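DUF3244 domain-containing protein (Bacteroides vulgatus ATCC 8482, PDB 3D33) is of unknown function, but folds as an immunoglobulin-like beta-sandwich of the DUF3244 family in the E-set clan. Local coordinates at residues 12-17 against 91-96; 29-34 against 99-104; 53-58 against 103-108. All coordinates share one frame; numbering follows the deposited sequence.

Contact 1: 12-17 against 91-96; sequences VELDGR and LEITGT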
loop_
_atom_site.group_PDB
_atom_site.type_symbol
_atom_site.label_atom_id
_atom_site.label_comp_id
_atom_site.label_asym_id
_atom_site.label_seq_id
_atom_site.Cartn_x
_atom_site.Cartn_y
_atom_site.Cartn_z
ATOM N N VAL A 12 -5.093 5.243 5.724
ATOM C CA VAL A 12 -5.610 4.094 4.979
ATOM C C VAL A 12 -5.415 2.884 5.897
ATOM O O VAL A 12 -4.308 2.361 6.057
ATOM C CB VAL A 12 -4.949 3.932 3.600
ATOM C CG1 VAL A 12 -5.564 2.745 2.844
ATOM C CG2 VAL A 12 -5.106 5.227 2.769
ATOM N N GLU A 13 -6.492 2.476 6.550
ATOM C CA GLU A 13 -6.420 1.410 7.529
ATOM C C GLU A 13 -6.037 0.095 6.870
ATOM O O GLU A 13 -6.570 -0.253 5.830
ATOM C CB GLU A 13 -7.749 1.250 8.262
ATOM C CG GLU A 13 -7.762 0.070 9.225
ATOM C CD GLU A 13 -8.913 0.104 10.207
ATOM O OE1 GLU A 13 -9.958 0.718 9.893
ATOM O OE2 GLU A 13 -8.772 -0.507 11.287
ATOM N N LEU A 14 -5.124 -0.641 7.493
ATOM C CA LEU A 14 -4.692 -1.914 6.953
ATOM C C LEU A 14 -5.102 -3.050 7.868
ATOM O O LEU A 14 -4.960 -2.927 9.077
ATOM C CB LEU A 14 -3.175 -1.936 6.794
ATOM C CG LEU A 14 -2.568 -0.873 5.866
ATOM C CD1 LEU A 14 -1.033 -0.908 5.873
ATOM C CD2 LEU A 14 -3.109 -1.016 4.440
ATOM N N ASP A 15 -5.578 -4.143 7.272
ATOM C CA ASP A 15 -5.928 -5.373 8.008
ATOM C C ASP A 15 -5.159 -6.555 7.443
ATOM O O ASP A 15 -4.852 -6.594 6.269
ATOM C CB ASP A 15 -7.423 -5.628 7.904
ATOM C CG ASP A 15 -8.214 -4.591 8.637
ATOM O OD1 ASP A 15 -8.134 -4.582 9.883
ATOM O OD2 ASP A 15 -8.905 -3.794 7.973
ATOM N N GLY A 16 -4.770 -7.485 8.306
ATOM C CA GLY A 16 -4.088 -8.669 7.858
ATOM C C GLY A 16 -3.148 -9.187 8.900
ATOM O O GLY A 16 -3.405 -9.090 10.106
ATOM N N ARG A 17 -2.064 -9.768 8.426
ATOM C CA ARG A 17 -1.107 -10.436 9.267
ATOM C C ARG A 17 0.263 -10.033 8.763
ATOM O O ARG A 17 0.521 -10.075 7.574
ATOM C CB ARG A 17 -1.329 -11.946 9.149
ATOM C CG ARG A 17 -0.493 -12.779 10.011
ATOM C CD ARG A 17 -0.967 -14.208 9.952
ATOM N NE ARG A 17 0.063 -15.095 10.451
ATOM C CZ ARG A 17 -0.053 -16.413 10.537
ATOM N NH1 ARG A 17 -1.175 -17.021 10.179
ATOM N NH2 ARG A 17 0.963 -17.125 11.002
ATOM N N LEU A 91 -5.695 -1.786 -1.915
ATOM C CA LEU A 91 -4.272 -1.722 -1.689
ATOM C C LEU A 91 -3.798 -2.956 -0.937
ATOM O O LEU A 91 -4.334 -3.295 0.118
ATOM C CB LEU A 91 -3.944 -0.481 -0.872
ATOM C CG LEU A 91 -2.527 -0.309 -0.385
ATOM C CD1 LEU A 91 -1.583 -0.124 -1.540
ATOM C CD2 LEU A 91 -2.393 0.876 0.620
ATOM N N GLU A 92 -2.845 -3.664 -1.513
ATOM C CA GLU A 92 -2.286 -4.851 -0.857
ATOM C C GLU A 92 -0.806 -4.695 -0.728
ATOM O O GLU A 92 -0.130 -4.307 -1.695
ATOM C CB GLU A 92 -2.525 -6.096 -1.688
ATOM C CG GLU A 92 -3.914 -6.465 -1.946
ATOM C CD GLU A 92 -3.919 -7.662 -2.899
ATOM O OE1 GLU A 92 -3.734 -8.802 -2.411
ATOM O OE2 GLU A 92 -3.976 -7.450 -4.130
ATOM N N ILE A 93 -0.303 -5.024 0.455
ATOM C CA ILE A 93 1.124 -5.047 0.727
ATOM C C ILE A 93 1.428 -6.459 1.167
ATOM O O ILE A 93 0.832 -6.945 2.142
ATOM C CB ILE A 93 1.460 -4.060 1.850
ATOM C CG1 ILE A 93 0.955 -2.649 1.449
ATOM C CG2 ILE A 93 2.925 -3.994 2.092
ATOM C CD1 ILE A 93 0.005 -2.129 2.414
ATOM N N THR A 94 2.307 -7.125 0.440
ATOM C CA THR A 94 2.649 -8.499 0.768
ATOM C C THR A 94 4.146 -8.627 1.010
ATOM O O THR A 94 4.957 -7.895 0.422
ATOM C CB THR A 94 2.180 -9.466 -0.344
ATOM O OG1 THR A 94 2.849 -9.141 -1.556
ATOM C CG2 THR A 94 0.705 -9.393 -0.547
ATOM N N GLY A 95 4.507 -9.502 1.937
ATOM C CA GLY A 95 5.901 -9.749 2.248
ATOM C C GLY A 95 6.335 -11.099 1.735
ATOM O O GLY A 95 5.515 -12.006 1.593
ATOM N N THR A 96 7.619 -11.222 1.423
ATOM C CA THR A 96 8.223 -12.521 1.132
ATOM C C THR A 96 9.209 -12.894 2.246
ATOM O O THR A 96 10.105 -12.104 2.581
ATOM C CB THR A 96 8.930 -12.490 -0.236
ATOM O OG1 THR A 96 7.999 -12.078 -1.244
ATOM C CG2 THR A 96 9.486 -13.858 -0.597
#
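Leu-14, Leu-91 and Ile-93 bury more of their surface here than any other residue of the two segments, and together they illustrate how an immunoglobulin-like beta-sandwich is closed along one side. Leu-91 and Ile-93 belong to strand 87-96, an inner strand of one sheet, and both point into the sandwich. Leu-14 comes from the chain that follows the short strand 10-11. That chain is shared between the sheets: Val-12 is backbone-bonded to Val-33 on one, Asp-15 and Arg-17 to Thr-102 and His-100 on the other. Such switching of the N-terminal chain from sheet to sheet is familiar in immunoglobulin-like domains.

No hydrogen bond joins residues 12-17 to 91-96; the nearest CA atoms, those of Leu-14 and Leu-91, are 8.7 Å apart, and methyl groups fill the interval. Leu-14 has CG anti to its carbonyl carbon (chi1 -60°), which carries the isobutyl fork inward and puts both of its methyls against one end of Ile-93. The two side chains meet at roughly a right angle. CD1 of Leu-14 lies 3.8 Å from CD1 of Ile-93, and the other branch, CD2 of Leu-14, is almost as near to that same Ile-93 methyl, at 3.9 Å.

Leu-91 touches more lightly, and through a single branch. Its CD2 is shared by two neighbours, 4.3 Å from CD2 of Leu-14 and 4.3 Å from CG1 of Val-12, while the side chain also packs on Ile-53 and Ile-55 of the adjoining strand. Leu-14 in turn rests on Ile-31 and Val-33, so the apolar contact runs on into the opposing sheet. The closest point bears what is possibly a sign of strain: chi2 of Ile-93 is 121°, an eclipsed value, and it is the torsion that places CD1.

Contact 2: 29-34 against 99-104; sequences CPITVF and GHLTGY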
loop_
_atom_site.group_PDB
_atom_site.type_symbol
_atom_site.label_atom_id
_atom_site.label_comp_id
_atom_site.label_asym_id
_atom_site.label_seq_id
_atom_site.Cartn_x
_atom_site.Cartn_y
_atom_site.Cartn_z
ATOM N N CYS A 29 1.433 -3.040 14.279
ATOM C CA CYS A 29 1.894 -3.325 12.920
ATOM C C CYS A 29 2.894 -2.265 12.473
ATOM O O CYS A 29 2.624 -1.067 12.625
ATOM C CB CYS A 29 0.699 -3.326 11.974
ATOM S SG CYS A 29 1.085 -3.732 10.293
ATOM N N PRO A 30 4.054 -2.683 11.933
ATOM C CA PRO A 30 5.028 -1.685 11.473
ATOM C C PRO A 30 4.684 -0.913 10.201
ATOM O O PRO A 30 5.349 0.109 9.918
ATOM C CB PRO A 30 6.277 -2.527 11.198
ATOM C CG PRO A 30 5.770 -3.855 10.833
ATOM C CD PRO A 30 4.577 -4.052 11.754
ATOM N N ILE A 31 3.699 -1.390 9.433
ATOM C CA ILE A 31 3.332 -0.774 8.164
ATOM C C ILE A 31 2.132 0.153 8.363
ATOM O O ILE A 31 1.127 -0.266 8.906
ATOM C CB ILE A 31 2.939 -1.819 7.089
ATOM C CG1 ILE A 31 3.950 -2.982 7.016
ATOM C CG2 ILE A 31 2.759 -1.108 5.729
ATOM C CD1 ILE A 31 5.279 -2.577 6.537
ATOM N N THR A 32 2.262 1.416 7.948
ATOM C CA THR A 32 1.117 2.347 7.930
ATOM C C THR A 32 1.114 3.088 6.593
ATOM O O THR A 32 2.143 3.224 5.924
ATOM C CB THR A 32 1.190 3.340 9.094
ATOM O OG1 THR A 32 2.403 4.064 9.017
ATOM C CG2 THR A 32 1.148 2.624 10.452
ATOM N N VAL A 33 -0.073 3.493 6.164
ATOM C CA VAL A 33 -0.276 4.168 4.898
ATOM C C VAL A 33 -1.208 5.377 5.134
ATOM O O VAL A 33 -2.170 5.302 5.947
ATOM C CB VAL A 33 -0.882 3.215 3.850
ATOM C CG1 VAL A 33 -1.279 3.994 2.602
ATOM C CG2 VAL A 33 0.084 2.069 3.533
ATOM N N PHE A 34 -0.914 6.489 4.467
ATOM C CA PHE A 34 -1.821 7.660 4.433
ATOM C C PHE A 34 -1.830 8.279 3.055
ATOM O O PHE A 34 -0.912 8.048 2.266
ATOM C CB PHE A 34 -1.488 8.718 5.513
ATOM C CG PHE A 34 -0.101 9.285 5.423
ATOM C CD1 PHE A 34 0.170 10.353 4.599
ATOM C CD2 PHE A 34 0.940 8.755 6.186
ATOM C CE1 PHE A 34 1.458 10.889 4.520
ATOM C CE2 PHE A 34 2.229 9.298 6.119
ATOM C CZ PHE A 34 2.478 10.358 5.291
ATOM N N GLY A 99 3.469 -12.311 5.058
ATOM C CA GLY A 99 2.947 -10.965 5.336
ATOM C C GLY A 99 1.942 -10.544 4.301
ATOM O O GLY A 99 2.200 -10.621 3.099
ATOM N N HIS A 100 0.768 -10.089 4.738
ATOM C CA HIS A 100 -0.261 -9.693 3.793
ATOM C C HIS A 100 -1.222 -8.747 4.468
ATOM O O HIS A 100 -1.937 -9.142 5.381
ATOM C CB HIS A 100 -1.029 -10.905 3.280
ATOM C CG HIS A 100 -1.986 -10.606 2.167
ATOM N ND1 HIS A 100 -1.984 -11.308 0.977
ATOM C CD2 HIS A 100 -2.982 -9.690 2.059
ATOM C CE1 HIS A 100 -2.913 -10.816 0.177
ATOM N NE2 HIS A 100 -3.537 -9.836 0.810
ATOM N N LEU A 101 -1.204 -7.504 4.012
ATOM C CA LEU A 101 -2.039 -6.451 4.550
ATOM C C LEU A 101 -2.851 -5.860 3.418
ATOM O O LEU A 101 -2.354 -5.709 2.296
ATOM C CB LEU A 101 -1.173 -5.336 5.173
ATOM C CG LEU A 101 -0.312 -5.704 6.359
ATOM C CD1 LEU A 101 0.720 -4.596 6.654
ATOM C CD2 LEU A 101 -1.229 -5.969 7.552
ATOM N N THR A 102 -4.099 -5.534 3.727
ATOM C CA THR A 102 -5.015 -4.982 2.730
ATOM C C THR A 102 -5.736 -3.766 3.281
ATOM O O THR A 102 -6.189 -3.764 4.440
ATOM C CB THR A 102 -6.089 -6.020 2.336
ATOM O OG1 THR A 102 -5.458 -7.279 2.011
ATOM C CG2 THR A 102 -6.950 -5.511 1.184
ATOM N N GLY A 103 -5.875 -2.757 2.424
ATOM C CA GLY A 103 -6.685 -1.584 2.707
ATOM C C GLY A 103 -7.375 -1.106 1.447
ATOM O O GLY A 103 -7.165 -1.644 0.322
ATOM N N TYR A 104 -8.219 -0.107 1.629
ATOM C CA TYR A 104 -9.009 0.427 0.540
ATOM C C TYR A 104 -8.992 1.931 0.610
ATOM O O TYR A 104 -8.973 2.531 1.697
ATOM C CB TYR A 104 -10.458 -0.085 0.609
ATOM C CG TYR A 104 -10.560 -1.565 0.434
ATOM C CD1 TYR A 104 -10.421 -2.427 1.509
ATOM C CD2 TYR A 104 -10.766 -2.121 -0.822
ATOM C CE1 TYR A 104 -10.466 -3.793 1.339
ATOM C CE2 TYR A 104 -10.839 -3.489 -0.992
ATOM C CZ TYR A 104 -10.694 -4.316 0.081
ATOM O OH TYR A 104 -10.747 -5.694 -0.089
#
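Leu-101 reaches across the interior of the immunoglobulin-like sandwich to Cys-29 and Ile-31, a compact example of side-chain packing between two sheets. Strand 100-107 lies at the margin of one sheet and strand 31-36 in the other; no hydrogen bond joins the two segments.

Following residues 99-104 in order, Gly-99 leads into the strand with a positive phi of 117°. His-100 opens it on the outer surface, its side chain packed on Glu-92 and Thr-94. Beside the CD2-NE2 edge of its imidazole, in the ring plane, lies OG1 of Thr-102, 3.4 Å from NE2 of His-100.

Leu-101 then turns inward and carries the whole of this segment's share of the contact. With CG anti to the carbonyl carbon (chi1 -63°), it sends one branch, CD1, over the root of Ile-31. That methyl is 3.6 Å from CB and 3.6 Å from CG1 of Ile-31, with CG2 of Ile-31 a little farther at 4.1 Å, so the isoleucine receives it at its branch point and not at its end. The same Leu-101 CD1 meets SG of Cys-29 at 3.8 Å, which brings the chain just before the strand into the contact.

Thr-102 faces outward again, beside Lys-90. Gly-103 follows, buried, and Tyr-104 returns to the surface, where it too packs on Lys-90. On the far side, the thiol that touches Leu-101 is itself lightly tethered: N of Ile-31 makes a weak hydrogen bond of 3.6 Å to SG of Cys-29.

Contact 3: 53-58 against 103-108; sequences IRITDM and GYFTKE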
loop_
_atom_site.group_PDB
_atom_site.type_symbol
_atom_site.label_atom_id
_atom_site.label_comp_id
_atom_site.label_asym_id
_atom_site.label_seq_id
_atom_site.Cartn_x
_atom_site.Cartn_y
_atom_site.Cartn_z
ATOM N N ILE A 53 3.796 -4.212 -3.483
ATOM C CA ILE A 53 2.624 -3.345 -3.309
ATOM C C ILE A 53 1.815 -3.485 -4.610
ATOM O O ILE A 53 2.376 -3.422 -5.694
ATOM C CB ILE A 53 2.998 -1.866 -3.100
ATOM C CG1 ILE A 53 3.842 -1.722 -1.837
ATOM C CG2 ILE A 53 1.739 -0.969 -3.074
ATOM C CD1 ILE A 53 4.341 -0.311 -1.565
ATOM N N ARG A 54 0.525 -3.746 -4.473
ATOM C CA ARG A 54 -0.365 -3.878 -5.622
ATOM C C ARG A 54 -1.632 -3.050 -5.367
ATOM O O ARG A 54 -2.196 -3.064 -4.270
ATOM C CB ARG A 54 -0.685 -5.348 -5.861
ATOM C CG ARG A 54 -1.431 -5.680 -7.101
ATOM C CD ARG A 54 -1.329 -7.217 -7.362
ATOM N NE ARG A 54 -0.005 -7.648 -7.842
ATOM C CZ ARG A 54 0.830 -8.515 -7.233
ATOM N NH1 ARG A 54 0.552 -9.080 -6.059
ATOM N NH2 ARG A 54 1.993 -8.815 -7.798
ATOM N N ILE A 55 -2.035 -2.270 -6.363
ATOM C CA ILE A 55 -3.236 -1.491 -6.265
ATOM C C ILE A 55 -4.146 -1.949 -7.406
ATOM O O ILE A 55 -3.693 -2.028 -8.568
ATOM C CB ILE A 55 -2.963 0.014 -6.362
ATOM C CG1 ILE A 55 -2.013 0.469 -5.252
ATOM C CG2 ILE A 55 -4.277 0.831 -6.331
ATOM C CD1 ILE A 55 -1.621 1.876 -5.352
ATOM N N THR A 56 -5.388 -2.277 -7.066
ATOM C CA THR A 56 -6.384 -2.860 -7.972
ATOM C C THR A 56 -7.704 -2.058 -7.960
ATOM O O THR A 56 -8.237 -1.754 -6.875
ATOM C CB THR A 56 -6.667 -4.349 -7.544
ATOM O OG1 THR A 56 -5.442 -5.094 -7.514
ATOM C CG2 THR A 56 -7.634 -5.009 -8.520
ATOM N N ASP A 57 -8.229 -1.705 -9.133
ATOM C CA ASP A 57 -9.494 -0.951 -9.175
ATOM C C ASP A 57 -10.656 -1.889 -8.841
ATOM O O ASP A 57 -10.666 -3.059 -9.246
ATOM C CB ASP A 57 -9.715 -0.245 -10.509
ATOM C CG ASP A 57 -10.500 -1.079 -11.479
ATOM O OD1 ASP A 57 -9.871 -1.890 -12.182
ATOM O OD2 ASP A 57 -11.740 -0.928 -11.530
HETATM N N MSE A 58 -11.657 -1.365 -8.151
HETATM C CA MSE A 58 -12.769 -2.202 -7.699
HETATM C C MSE A 58 -13.937 -2.353 -8.693
HETATM O O MSE A 58 -14.861 -3.153 -8.448
HETATM C CB MSE A 58 -13.251 -1.700 -6.350
HETATM C CG MSE A 58 -12.183 -1.848 -5.296
HETATM SE SE MSE A 58 -12.030 -3.669 -4.677
HETATM C CE MSE A 58 -13.895 -3.617 -3.615
ATOM N N GLY A 103 -5.875 -2.757 2.424
ATOM C CA GLY A 103 -6.685 -1.584 2.707
ATOM C C GLY A 103 -7.375 -1.106 1.447
ATOM O O GLY A 103 -7.165 -1.644 0.322
ATOM N N TYR A 104 -8.219 -0.107 1.629
ATOM C CA TYR A 104 -9.009 0.427 0.540
ATOM C C TYR A 104 -8.992 1.931 0.610
ATOM O O TYR A 104 -8.973 2.531 1.697
ATOM C CB TYR A 104 -10.458 -0.085 0.609
ATOM C CG TYR A 104 -10.560 -1.565 0.434
ATOM C CD1 TYR A 104 -10.421 -2.427 1.509
ATOM C CD2 TYR A 104 -10.766 -2.121 -0.822
ATOM C CE1 TYR A 104 -10.466 -3.793 1.339
ATOM C CE2 TYR A 104 -10.839 -3.489 -0.992
ATOM C CZ TYR A 104 -10.694 -4.316 0.081
ATOM O OH TYR A 104 -10.747 -5.694 -0.089
ATOM N N PHE A 105 -8.982 2.553 -0.554
ATOM C CA PHE A 105 -9.069 4.001 -0.607
ATOM C C PHE A 105 -9.799 4.420 -1.871
ATOM O O PHE A 105 -9.865 3.663 -2.836
ATOM C CB PHE A 105 -7.681 4.648 -0.515
ATOM C CG PHE A 105 -6.820 4.420 -1.726
ATOM C CD1 PHE A 105 -6.879 5.299 -2.799
ATOM C CD2 PHE A 105 -5.985 3.296 -1.822
ATOM C CE1 PHE A 105 -6.106 5.088 -3.933
ATOM C CE2 PHE A 105 -5.203 3.089 -2.932
ATOM C CZ PHE A 105 -5.285 3.992 -4.009
ATOM N N THR A 106 -10.351 5.632 -1.840
ATOM C CA THR A 106 -11.111 6.169 -2.962
ATOM C C THR A 106 -10.409 7.410 -3.532
ATOM O O THR A 106 -10.028 8.334 -2.784
ATOM C CB THR A 106 -12.531 6.499 -2.531
ATOM O OG1 THR A 106 -13.200 5.293 -2.144
ATOM C CG2 THR A 106 -13.307 7.157 -3.664
ATOM N N LYS A 107 -10.157 7.374 -4.832
ATOM C CA LYS A 107 -9.665 8.541 -5.553
ATOM C C LYS A 107 -10.865 9.352 -6.049
ATOM O O LYS A 107 -11.752 8.835 -6.707
ATOM C CB LYS A 107 -8.774 8.112 -6.720
ATOM C CG LYS A 107 -7.865 9.215 -7.264
ATOM C CD LYS A 107 -8.546 10.021 -8.367
ATOM C CE LYS A 107 -7.568 10.844 -9.174
ATOM N NZ LYS A 107 -8.159 11.235 -10.509
ATOM N N GLU A 108 -10.887 10.629 -5.695
ATOM C CA GLU A 108 -11.977 11.500 -6.074
ATOM C C GLU A 108 -11.547 12.378 -7.229
ATOM O O GLU A 108 -10.364 12.659 -7.427
ATOM C CB GLU A 108 -12.395 12.366 -4.881
ATOM O OXT GLU A 108 -12.388 12.872 -7.975
#
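Ile-55 and Phe-105 form the buried half of this contact, Met-58 and Tyr-104 the exposed half. Strands 50-57 and 100-107 belong to one sheet but are not neighbours in it: strand 87-96 runs between them, antiparallel to both, and the nearest CA atoms, those of Ile-55 and Tyr-104, are 9.1 Å apart. What touches therefore does so by leaning over the intervening strand, on either of its two faces.

On the inner face, Phe-105 has its ring carbon CG set between the backbone N and the carbonyl carbon (chi1 69°), and the far end of the ring extends to the isoleucine. CZ of Phe-105 is 4.0 Å from CG2 of Ile-55, and CE2 of Phe-105 is 4.2 Å from that methyl, the side chains lying roughly at right angles. Both also touch the opposing sheet, Ile-55 at Ile-79 and Phe-105 at Leu-40.

The solvent side is less firmly defined, though its atoms come just as close. Here Met-58, modelled as selenomethionine, makes a Met-aromatic contact at the edge of the Tyr-104 ring: SE of Met-58 is 3.9 Å from CE2 of Tyr-104. Seen from the ring centroid it lies 83° off the normal, close to the ring plane. The methyl CE of Met-58 stays close as well, 4.0 Å from CE2 of Tyr-104. Met-58 is modelled in two conformers and the contact is described for one of them, so it is less certain than the buried pair.

A buried apolar inner face turned toward a second sheet, and an outer face toward solvent, are what is expected of a sheet in an immunoglobulin-like beta-sandwich.

The three contacts describe one sandwich from different sides. Contacts 1 and 2 nearly coincide, their centres about 4 Å apart, and strands 87-96 and 100-107 are paired neighbours: N of Leu-91 lies 2.7 Å from O of Gly-103, and N of Leu-101 lies 2.8 Å from O of Ile-93, both probable hydrogen bonds. Contact 3, centred about 12 Å from each of the others, uses the same last strand farther along and shares Gly-103 and Tyr-104 with contact 2. Contact 2 spans the two sheets, contact 3 stays within one, and contact 1 adds the N-terminal chain to the core. The function is unknown, so these are packing contacts of the fold, tied to no site.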